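Local coordinates for protein cysteine desulfurase (Fervidobacterium islandicum, PDB 6A6E) that catalyses, as a pyridoxal-5'-phosphate-dependent SufS-type desulfurase, the removal of sulfur from cysteine, probably feeding iron-sulfur cluster assembly, at residues I29-D38 against D363-R371; F56-H65 against S73-Q81. All coordinates share one frame; numbering follows the deposited sequence.

Contact 1: residues I29-D38 against D363-R371; sequences INGKRLVYLD and DENFGVATR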
loop_
_atom_site.group_PDB
_atom_site.type_symbol
_atom_site.label_atom_id
_atom_site.label_comp_id
_atom_site.label_asym_id
_atom_site.label_seq_id
_atom_site.Cartn_x
_atom_site.Cartn_y
_atom_site.Cartn_z
ATOM N N ILE A 29 -29.415 9.645 6.625
ATOM C CA ILE A 29 -29.885 9.018 5.371
ATOM C C ILE A 29 -31.408 9.131 5.373
ATOM O O ILE A 29 -32.085 8.526 6.223
ATOM C CB ILE A 29 -29.535 7.506 5.297
ATOM C CG1 ILE A 29 -28.106 7.166 5.788
ATOM C CG2 ILE A 29 -29.798 6.954 3.913
ATOM C CD1 ILE A 29 -27.020 8.017 5.213
ATOM N N ASN A 30 -31.952 9.894 4.435
ATOM C CA ASN A 30 -33.374 10.162 4.387
ATOM C C ASN A 30 -33.959 10.597 5.687
ATOM O O ASN A 30 -35.011 10.144 6.042
ATOM C CB ASN A 30 -34.112 8.924 3.882
ATOM C CG ASN A 30 -33.754 8.652 2.469
ATOM O OD1 ASN A 30 -33.720 9.612 1.686
ATOM N ND2 ASN A 30 -33.368 7.402 2.138
ATOM N N GLY A 31 -33.268 11.456 6.415
ATOM C CA GLY A 31 -33.750 11.925 7.695
ATOM C C GLY A 31 -33.580 11.015 8.890
ATOM O O GLY A 31 -34.050 11.368 9.955
ATOM N N LYS A 32 -32.909 9.869 8.750
ATOM C CA LYS A 32 -32.542 9.034 9.912
ATOM C C LYS A 32 -31.002 8.983 10.116
ATOM O O LYS A 32 -30.221 8.929 9.138
ATOM C CB LYS A 32 -33.077 7.636 9.743
ATOM C CG LYS A 32 -34.574 7.620 9.551
ATOM C CD LYS A 32 -35.102 6.238 9.658
ATOM C CE LYS A 32 -36.625 6.236 9.574
ATOM N NZ LYS A 32 -37.070 4.950 10.176
ATOM N N ARG A 33 -30.576 9.006 11.372
ATOM C CA ARG A 33 -29.166 8.981 11.658
ATOM C C ARG A 33 -28.559 7.670 11.137
ATOM O O ARG A 33 -29.216 6.602 11.064
ATOM C CB ARG A 33 -28.871 9.157 13.152
ATOM C CG ARG A 33 -29.206 7.932 13.980
ATOM C CD ARG A 33 -29.004 8.125 15.483
ATOM N NE ARG A 33 -29.347 6.891 16.199
ATOM C CZ ARG A 33 -28.530 5.870 16.403
ATOM N NH1 ARG A 33 -27.252 5.932 15.991
ATOM N NH2 ARG A 33 -28.976 4.776 17.028
ATOM N N LEU A 34 -27.289 7.796 10.779
ATOM C CA LEU A 34 -26.492 6.676 10.290
ATOM C C LEU A 34 -26.342 5.682 11.397
ATOM O O LEU A 34 -25.871 5.983 12.483
ATOM C CB LEU A 34 -25.107 7.158 9.780
ATOM C CG LEU A 34 -24.109 6.006 9.506
ATOM C CD1 LEU A 34 -24.624 5.120 8.350
ATOM C CD2 LEU A 34 -22.724 6.562 9.220
ATOM N N VAL A 35 -26.769 4.468 11.130
ATOM C CA VAL A 35 -26.530 3.366 12.016
ATOM C C VAL A 35 -25.524 2.422 11.297
ATOM O O VAL A 35 -25.917 1.577 10.494
ATOM C CB VAL A 35 -27.849 2.642 12.388
ATOM C CG1 VAL A 35 -27.544 1.383 13.159
ATOM C CG2 VAL A 35 -28.712 3.564 13.274
ATOM N N TYR A 36 -24.245 2.518 11.648
ATOM C CA TYR A 36 -23.179 1.854 10.847
ATOM C C TYR A 36 -22.884 0.487 11.394
ATOM O O TYR A 36 -22.241 0.351 12.440
ATOM C CB TYR A 36 -21.912 2.703 10.773
ATOM C CG TYR A 36 -20.881 2.150 9.817
ATOM C CD1 TYR A 36 -20.963 2.394 8.463
ATOM C CD2 TYR A 36 -19.871 1.327 10.255
ATOM C CE1 TYR A 36 -20.058 1.845 7.565
ATOM C CE2 TYR A 36 -18.894 0.844 9.368
ATOM C CZ TYR A 36 -19.008 1.080 8.037
ATOM O OH TYR A 36 -18.076 0.602 7.154
ATOM N N LEU A 37 -23.395 -0.522 10.691
ATOM C CA LEU A 37 -23.204 -1.931 11.069
ATOM C C LEU A 37 -22.490 -2.768 9.971
ATOM O O LEU A 37 -22.772 -3.994 9.810
ATOM C CB LEU A 37 -24.538 -2.595 11.466
ATOM C CG LEU A 37 -25.271 -1.939 12.655
ATOM C CD1 LEU A 37 -26.613 -2.591 12.836
ATOM C CD2 LEU A 37 -24.490 -2.078 13.949
ATOM N N ASP A 38 -21.540 -2.132 9.270
ATOM C CA ASP A 38 -20.711 -2.828 8.261
ATOM C C ASP A 38 -19.222 -2.756 8.656
ATOM O O ASP A 38 -18.323 -2.667 7.819
ATOM C CB ASP A 38 -20.897 -2.180 6.915
ATOM C CG ASP A 38 -20.397 -3.064 5.769
ATOM O OD1 ASP A 38 -20.315 -4.320 5.972
ATOM O OD2 ASP A 38 -20.152 -2.474 4.686
ATOM N N ASP A 363 -30.913 0.299 4.629
ATOM C CA ASP A 363 -30.204 1.542 4.319
ATOM C C ASP A 363 -31.129 2.747 3.918
ATOM O O ASP A 363 -31.016 3.854 4.453
ATOM C CB ASP A 363 -29.164 1.293 3.182
ATOM C CG ASP A 363 -28.564 2.591 2.632
ATOM O OD1 ASP A 363 -27.865 3.360 3.334
ATOM O OD2 ASP A 363 -28.792 2.868 1.455
ATOM N N GLU A 364 -32.046 2.533 2.988
ATOM C CA GLU A 364 -32.815 3.664 2.486
ATOM C C GLU A 364 -33.857 4.121 3.540
ATOM O O GLU A 364 -33.982 5.316 3.823
ATOM C CB GLU A 364 -33.464 3.317 1.163
ATOM C CG GLU A 364 -33.489 4.510 0.224
ATOM C CD GLU A 364 -34.543 4.347 -0.828
ATOM O OE1 GLU A 364 -35.651 4.875 -0.592
ATOM O OE2 GLU A 364 -34.271 3.681 -1.874
ATOM N N ASN A 365 -34.505 3.168 4.185
ATOM C CA ASN A 365 -35.642 3.461 5.074
ATOM C C ASN A 365 -35.288 3.491 6.537
ATOM O O ASN A 365 -36.090 3.987 7.305
ATOM C CB ASN A 365 -36.783 2.476 4.826
ATOM C CG ASN A 365 -37.230 2.505 3.359
ATOM O OD1 ASN A 365 -36.808 1.697 2.536
ATOM N ND2 ASN A 365 -37.997 3.511 3.013
ATOM N N PHE A 366 -34.105 2.987 6.941
ATOM C CA PHE A 366 -33.706 3.037 8.367
ATOM C C PHE A 366 -32.298 3.567 8.642
ATOM O O PHE A 366 -31.900 3.644 9.774
ATOM C CB PHE A 366 -33.846 1.678 9.005
ATOM C CG PHE A 366 -35.238 1.195 9.056
ATOM C CD1 PHE A 366 -35.798 0.526 7.958
ATOM C CD2 PHE A 366 -35.993 1.387 10.203
ATOM C CE1 PHE A 366 -37.120 0.091 8.007
ATOM C CE2 PHE A 366 -37.306 0.967 10.256
ATOM C CZ PHE A 366 -37.879 0.317 9.171
ATOM N N GLY A 367 -31.579 3.971 7.597
ATOM C CA GLY A 367 -30.208 4.520 7.729
ATOM C C GLY A 367 -29.142 3.520 8.231
ATOM O O GLY A 367 -28.042 3.916 8.636
ATOM N N VAL A 368 -29.492 2.249 8.187
ATOM C CA VAL A 368 -28.719 1.154 8.718
ATOM C C VAL A 368 -27.862 0.597 7.551
ATOM O O VAL A 368 -28.421 0.129 6.541
ATOM C CB VAL A 368 -29.656 0.057 9.248
ATOM C CG1 VAL A 368 -28.903 -1.205 9.659
ATOM C CG2 VAL A 368 -30.435 0.574 10.456
ATOM N N ALA A 369 -26.534 0.613 7.760
ATOM C CA ALA A 369 -25.536 0.058 6.834
ATOM C C ALA A 369 -25.221 -1.363 7.183
ATOM O O ALA A 369 -24.735 -1.610 8.249
ATOM C CB ALA A 369 -24.258 0.920 6.872
ATOM N N THR A 370 -25.540 -2.294 6.289
ATOM C CA THR A 370 -25.205 -3.701 6.403
ATOM C C THR A 370 -24.704 -4.166 5.061
ATOM O O THR A 370 -24.684 -3.397 4.091
ATOM C CB THR A 370 -26.440 -4.589 6.724
ATOM O OG1 THR A 370 -27.386 -4.508 5.658
ATOM C CG2 THR A 370 -27.088 -4.134 8.030
ATOM N N ARG A 371 -24.264 -5.417 4.984
ATOM C CA ARG A 371 -23.753 -5.942 3.748
ATOM C C ARG A 371 -24.413 -7.259 3.395
ATOM O O ARG A 371 -24.588 -8.126 4.236
ATOM C CB ARG A 371 -22.239 -6.144 3.891
ATOM C CG ARG A 371 -21.471 -6.543 2.634
ATOM C CD ARG A 371 -19.952 -6.344 2.856
ATOM N NE ARG A 371 -19.623 -4.939 2.830
ATOM C CZ ARG A 371 -19.176 -4.260 1.807
ATOM N NH1 ARG A 371 -18.806 -4.865 0.686
ATOM N NH2 ARG A 371 -19.026 -2.982 1.960
HETATM O O HOH W 1 -33.537 6.387 6.158
HETATM O O HOH W 2 -36.342 7.255 6.574
HETATM O O HOH W 3 -31.383 5.479 11.950
#

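Contact 2: residues F56-H65 against S73-Q81; sequences FYLYHYSNIH and SEATVAYEQ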
loop_
_atom_site.group_PDB
_atom_site.type_symbol
_atom_site.label_atom_id
_atom_site.label_comp_id
_atom_site.label_asym_id
_atom_site.label_seq_id
_atom_site.Cartn_x
_atom_site.Cartn_y
_atom_site.Cartn_z
ATOM N N PHE A 56 1.127 15.556 10.350
ATOM C CA PHE A 56 2.284 14.872 9.886
ATOM C C PHE A 56 2.562 15.136 8.379
ATOM O O PHE A 56 3.657 15.559 8.033
ATOM C CB PHE A 56 2.187 13.372 10.184
ATOM C CG PHE A 56 3.411 12.621 9.753
ATOM C CD1 PHE A 56 4.555 12.627 10.548
ATOM C CD2 PHE A 56 3.446 11.963 8.531
ATOM C CE1 PHE A 56 5.728 11.949 10.130
ATOM C CE2 PHE A 56 4.582 11.284 8.116
ATOM C CZ PHE A 56 5.724 11.279 8.940
ATOM N N TYR A 57 1.554 14.962 7.516
ATOM C CA TYR A 57 1.680 15.228 6.080
ATOM C C TYR A 57 2.107 16.647 5.801
ATOM O O TYR A 57 2.865 16.907 4.828
ATOM C CB TYR A 57 0.344 14.984 5.329
ATOM C CG TYR A 57 0.091 13.606 4.689
ATOM C CD1 TYR A 57 1.059 12.972 3.893
ATOM C CD2 TYR A 57 -1.157 12.968 4.809
ATOM C CE1 TYR A 57 0.807 11.746 3.299
ATOM C CE2 TYR A 57 -1.418 11.750 4.192
ATOM C CZ TYR A 57 -0.414 11.164 3.414
ATOM O OH TYR A 57 -0.642 9.967 2.837
ATOM N N LEU A 58 1.561 17.598 6.584
ATOM C CA LEU A 58 1.721 19.015 6.216
ATOM C C LEU A 58 3.003 19.601 6.835
ATOM O O LEU A 58 3.564 20.496 6.264
ATOM C CB LEU A 58 0.488 19.855 6.595
ATOM C CG LEU A 58 -0.789 19.554 5.811
ATOM C CD1 LEU A 58 -1.987 20.325 6.352
ATOM C CD2 LEU A 58 -0.567 19.826 4.305
ATOM N N TYR A 59 3.467 19.088 7.965
ATOM C CA TYR A 59 4.573 19.729 8.693
ATOM C C TYR A 59 5.784 18.835 9.015
ATOM O O TYR A 59 6.880 19.376 9.338
ATOM C CB TYR A 59 4.051 20.391 9.996
ATOM C CG TYR A 59 3.058 21.561 9.784
ATOM C CD1 TYR A 59 3.504 22.830 9.367
ATOM C CD2 TYR A 59 1.712 21.393 9.960
ATOM C CE1 TYR A 59 2.605 23.910 9.160
ATOM C CE2 TYR A 59 0.805 22.472 9.802
ATOM C CZ TYR A 59 1.272 23.727 9.394
ATOM O OH TYR A 59 0.402 24.772 9.193
ATOM N N HIS A 60 5.634 17.514 8.943
ATOM C CA HIS A 60 6.713 16.628 9.418
ATOM C C HIS A 60 7.131 15.572 8.402
ATOM O O HIS A 60 7.619 14.553 8.761
ATOM C CB HIS A 60 6.349 15.986 10.720
ATOM C CG HIS A 60 6.060 17.000 11.787
ATOM N ND1 HIS A 60 7.056 17.744 12.382
ATOM C CD2 HIS A 60 4.884 17.489 12.261
ATOM C CE1 HIS A 60 6.503 18.603 13.220
ATOM N NE2 HIS A 60 5.187 18.481 13.159
ATOM N N TYR A 61 6.944 15.867 7.136
ATOM C CA TYR A 61 6.945 14.812 6.104
ATOM C C TYR A 61 8.132 14.917 5.170
ATOM O O TYR A 61 8.460 15.995 4.727
ATOM C CB TYR A 61 5.656 14.893 5.278
ATOM C CG TYR A 61 5.714 13.926 4.134
ATOM C CD1 TYR A 61 5.371 12.601 4.333
ATOM C CD2 TYR A 61 6.259 14.282 2.910
ATOM C CE1 TYR A 61 5.483 11.687 3.312
ATOM C CE2 TYR A 61 6.385 13.371 1.898
ATOM C CZ TYR A 61 5.972 12.076 2.116
ATOM O OH TYR A 61 6.082 11.113 1.143
ATOM N N SER A 62 8.754 13.782 4.888
ATOM C CA SER A 62 9.713 13.597 3.835
ATOM C C SER A 62 9.945 12.111 3.731
ATOM O O SER A 62 9.444 11.378 4.521
ATOM C CB SER A 62 11.083 14.196 4.173
ATOM O OG SER A 62 11.114 15.561 3.935
ATOM N N ASN A 63 10.744 11.669 2.769
ATOM C CA ASN A 63 11.021 10.244 2.659
ATOM C C ASN A 63 11.999 9.879 3.762
ATOM O O ASN A 63 12.743 10.729 4.270
ATOM C CB ASN A 63 11.538 9.853 1.280
ATOM C CG ASN A 63 11.131 8.404 0.918
ATOM O OD1 ASN A 63 10.925 7.549 1.838
ATOM N ND2 ASN A 63 10.994 8.119 -0.386
ATOM N N ILE A 64 12.004 8.627 4.139
ATOM C CA ILE A 64 12.639 8.229 5.365
ATOM C C ILE A 64 13.870 7.335 5.157
ATOM O O ILE A 64 14.069 6.801 4.084
ATOM C CB ILE A 64 11.631 7.457 6.209
ATOM C CG1 ILE A 64 10.995 6.282 5.465
ATOM C CG2 ILE A 64 10.551 8.383 6.678
ATOM C CD1 ILE A 64 10.259 5.375 6.466
ATOM N N HIS A 65 14.603 7.104 6.218
ATOM C CA HIS A 65 15.906 6.381 6.231
ATOM C C HIS A 65 16.995 7.280 5.560
ATOM O O HIS A 65 16.669 8.196 4.815
ATOM C CB HIS A 65 15.855 4.953 5.588
ATOM C CG HIS A 65 14.723 4.110 6.072
ATOM N ND1 HIS A 65 14.530 3.837 7.410
ATOM C CD2 HIS A 65 13.693 3.513 5.415
ATOM C CE1 HIS A 65 13.430 3.123 7.565
ATOM N NE2 HIS A 65 12.920 2.882 6.370
ATOM N N SER A 73 14.643 13.419 9.134
ATOM C CA SER A 73 14.811 12.859 10.513
ATOM C C SER A 73 13.511 12.727 11.276
ATOM O O SER A 73 13.297 11.694 11.850
ATOM C CB SER A 73 15.821 13.613 11.447
ATOM O OG SER A 73 16.821 14.089 10.588
ATOM N N GLU A 74 12.692 13.753 11.263
ATOM C CA GLU A 74 11.414 13.746 11.920
ATOM C C GLU A 74 10.560 12.591 11.387
ATOM O O GLU A 74 9.915 11.865 12.169
ATOM C CB GLU A 74 10.702 15.101 11.730
ATOM C CG GLU A 74 11.355 16.232 12.525
ATOM C CD GLU A 74 10.736 17.624 12.310
ATOM O OE1 GLU A 74 9.767 17.806 11.533
ATOM O OE2 GLU A 74 11.212 18.580 12.964
ATOM N N ALA A 75 10.530 12.438 10.059
ATOM C CA ALA A 75 9.636 11.463 9.434
ATOM C C ALA A 75 10.174 10.088 9.789
ATOM O O ALA A 75 9.434 9.191 10.098
ATOM C CB ALA A 75 9.575 11.710 7.937
ATOM N N THR A 76 11.488 9.918 9.777
ATOM C CA THR A 76 12.077 8.636 10.065
ATOM C C THR A 76 11.822 8.190 11.510
ATOM O O THR A 76 11.424 7.025 11.804
ATOM C CB THR A 76 13.607 8.638 9.771
ATOM O OG1 THR A 76 13.836 8.986 8.409
ATOM C CG2 THR A 76 14.196 7.279 9.990
ATOM N N VAL A 77 12.048 9.108 12.420
ATOM C CA VAL A 77 11.754 8.858 13.855
ATOM C C VAL A 77 10.269 8.512 14.070
ATOM O O VAL A 77 9.942 7.539 14.736
ATOM C CB VAL A 77 12.197 10.091 14.691
ATOM C CG1 VAL A 77 11.678 10.070 16.098
ATOM C CG2 VAL A 77 13.726 10.212 14.713
ATOM N N ALA A 78 9.378 9.242 13.431
ATOM C CA ALA A 78 7.947 8.989 13.628
ATOM C C ALA A 78 7.584 7.617 13.113
ATOM O O ALA A 78 6.809 6.899 13.767
ATOM C CB ALA A 78 7.086 10.090 12.994
ATOM N N TYR A 79 8.121 7.234 11.952
ATOM C CA TYR A 79 7.852 5.909 11.371
ATOM C C TYR A 79 8.343 4.770 12.262
ATOM O O TYR A 79 7.631 3.792 12.514
ATOM C CB TYR A 79 8.476 5.807 9.974
ATOM C CG TYR A 79 8.195 4.563 9.192
ATOM C CD1 TYR A 79 6.979 4.372 8.497
ATOM C CD2 TYR A 79 9.191 3.569 9.049
ATOM C CE1 TYR A 79 6.774 3.209 7.735
ATOM C CE2 TYR A 79 8.988 2.426 8.276
ATOM C CZ TYR A 79 7.763 2.238 7.647
ATOM O OH TYR A 79 7.645 1.078 6.915
ATOM N N GLU A 80 9.593 4.829 12.695
ATOM C CA GLU A 80 10.085 3.783 13.621
ATOM C C GLU A 80 9.338 3.791 14.983
ATOM O O GLU A 80 9.142 2.753 15.533
ATOM C CB GLU A 80 11.562 3.952 13.893
ATOM C CG GLU A 80 12.548 3.681 12.712
ATOM C CD GLU A 80 12.057 3.258 11.282
ATOM O OE1 GLU A 80 11.803 1.984 10.923
ATOM O OE2 GLU A 80 12.122 4.259 10.443
ATOM N N GLN A 81 8.922 4.957 15.489
ATOM C CA GLN A 81 8.065 5.029 16.685
ATOM C C GLN A 81 6.754 4.279 16.424
ATOM O O GLN A 81 6.291 3.546 17.294
ATOM C CB GLN A 81 7.795 6.450 17.146
ATOM C CG GLN A 81 9.070 7.079 17.777
ATOM C CD GLN A 81 8.898 8.554 18.158
ATOM O OE1 GLN A 81 8.072 9.270 17.592
ATOM N NE2 GLN A 81 9.688 9.010 19.114
#

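Contact 1: residues I29-D38 against D363-R371
Arg371 receives the carboxylate of Asp38 at the edge of its guanidinium, the two planes only 15° apart. In a side-on salt bridge, NH2 and NE of Arg371 both donate to Asp38 OD2 from the side of its syn lone pair, at 3.0 Å and 3.1 Å. The Tyr36 ring has the backbone N of Asp38 above the rim of one face, while its CD1 meets Ala369 CB obliquely at 3.9 Å.

Val35 and Val368 point to the other side of the sheet, beneath helix 407-423, with CB of Val35 3.8 Å from CG2 of Val368. The two strands pair in parallel, Val35 N donating to Gly367 O at 2.9 Å and Val35 O accepting from Ala369 N at 3.0 Å. This joins strand 32-36 to strand 368-373, consistent with the small domain of a fold-type I PLP enzyme. Gly367, the first residue past helix 355-366 to leave helical angles, has positive phi; a CB there would collide with Arg33 O. Near the turn at 29-32, Asn30 ND2 donates almost straight (163°) to Glu364 O at 2.8 Å.

A leucine in place of Arg371 would probably leave Asp38 OD2 without both its guanidinium donors and its carboxylate freer to turn. Because OD2 also bonds to His69 of the second subunit, this buried carboxylate ties Arg371 to the dimer interface, its negative charge probably offset by that arginine.

Contact 2: residues F56-H65 against S73-Q81
Leaving helix 47-59 at His60, the chain crosses the early turns of helix 70-90 in an extended path, with the CA atoms of Tyr61 and Ala75 5.4 Å apart and those of Ile64 and Thr76 4.8 Å apart. Ala75 presents its small CB to this path, 3.4 Å from Ser62 O. Phe56, with CG anti to the backbone N (chi1 -178°), brings CE1 to 3.7 Å from Ala78 CB, while the edge of its ring faces Ala75 CA. His60 ND1 donates to Glu74 OE1 at 2.8 Å; the bond lies near the imidazole plane but meets the carboxylate from above its own plane. Arg27 of the second subunit forms a salt bridge with the same oxygen.

Helices 47-59 and 70-90 are thus joined at the dimer interface by a loop that packs back on the second. Ile64 packs from the loop onto helix 70-90: with CG1 between the backbone N and the carbonyl carbon (chi1 54°), CG2 is turned to Ala75 and CD1 is carried over one face of Tyr79, 3.6 Å from the ring centroid, in a CH-pi contact. Thr76 OG1 accepts from His65 N at 3.0 Å and also bonds to Ala72 O of its own helix.

Residues 29-38 come first along the chain, then both segments of contact 2, and 363-371 only some 280 residues after those. Contact 1 thus closes a long excursion, pairing strand 32-36 with strand 368-373 in the six-stranded sheet, and contact 2 falls within it, where helix 47-59 succeeds strand 32-36 and gives way to helix 70-90. Within one subunit they do not touch: their centres lie 38 Å apart and their nearest atoms about 20 Å. The dimer brings their counterparts together, Arg371 of one chain bonding to Asn63 O of the other. The end of the 32-36/368-373 pairing thus faces the loop between helices 47-59 and 70-90 of the partner subunit, consistent with an interface built from reciprocal contacts.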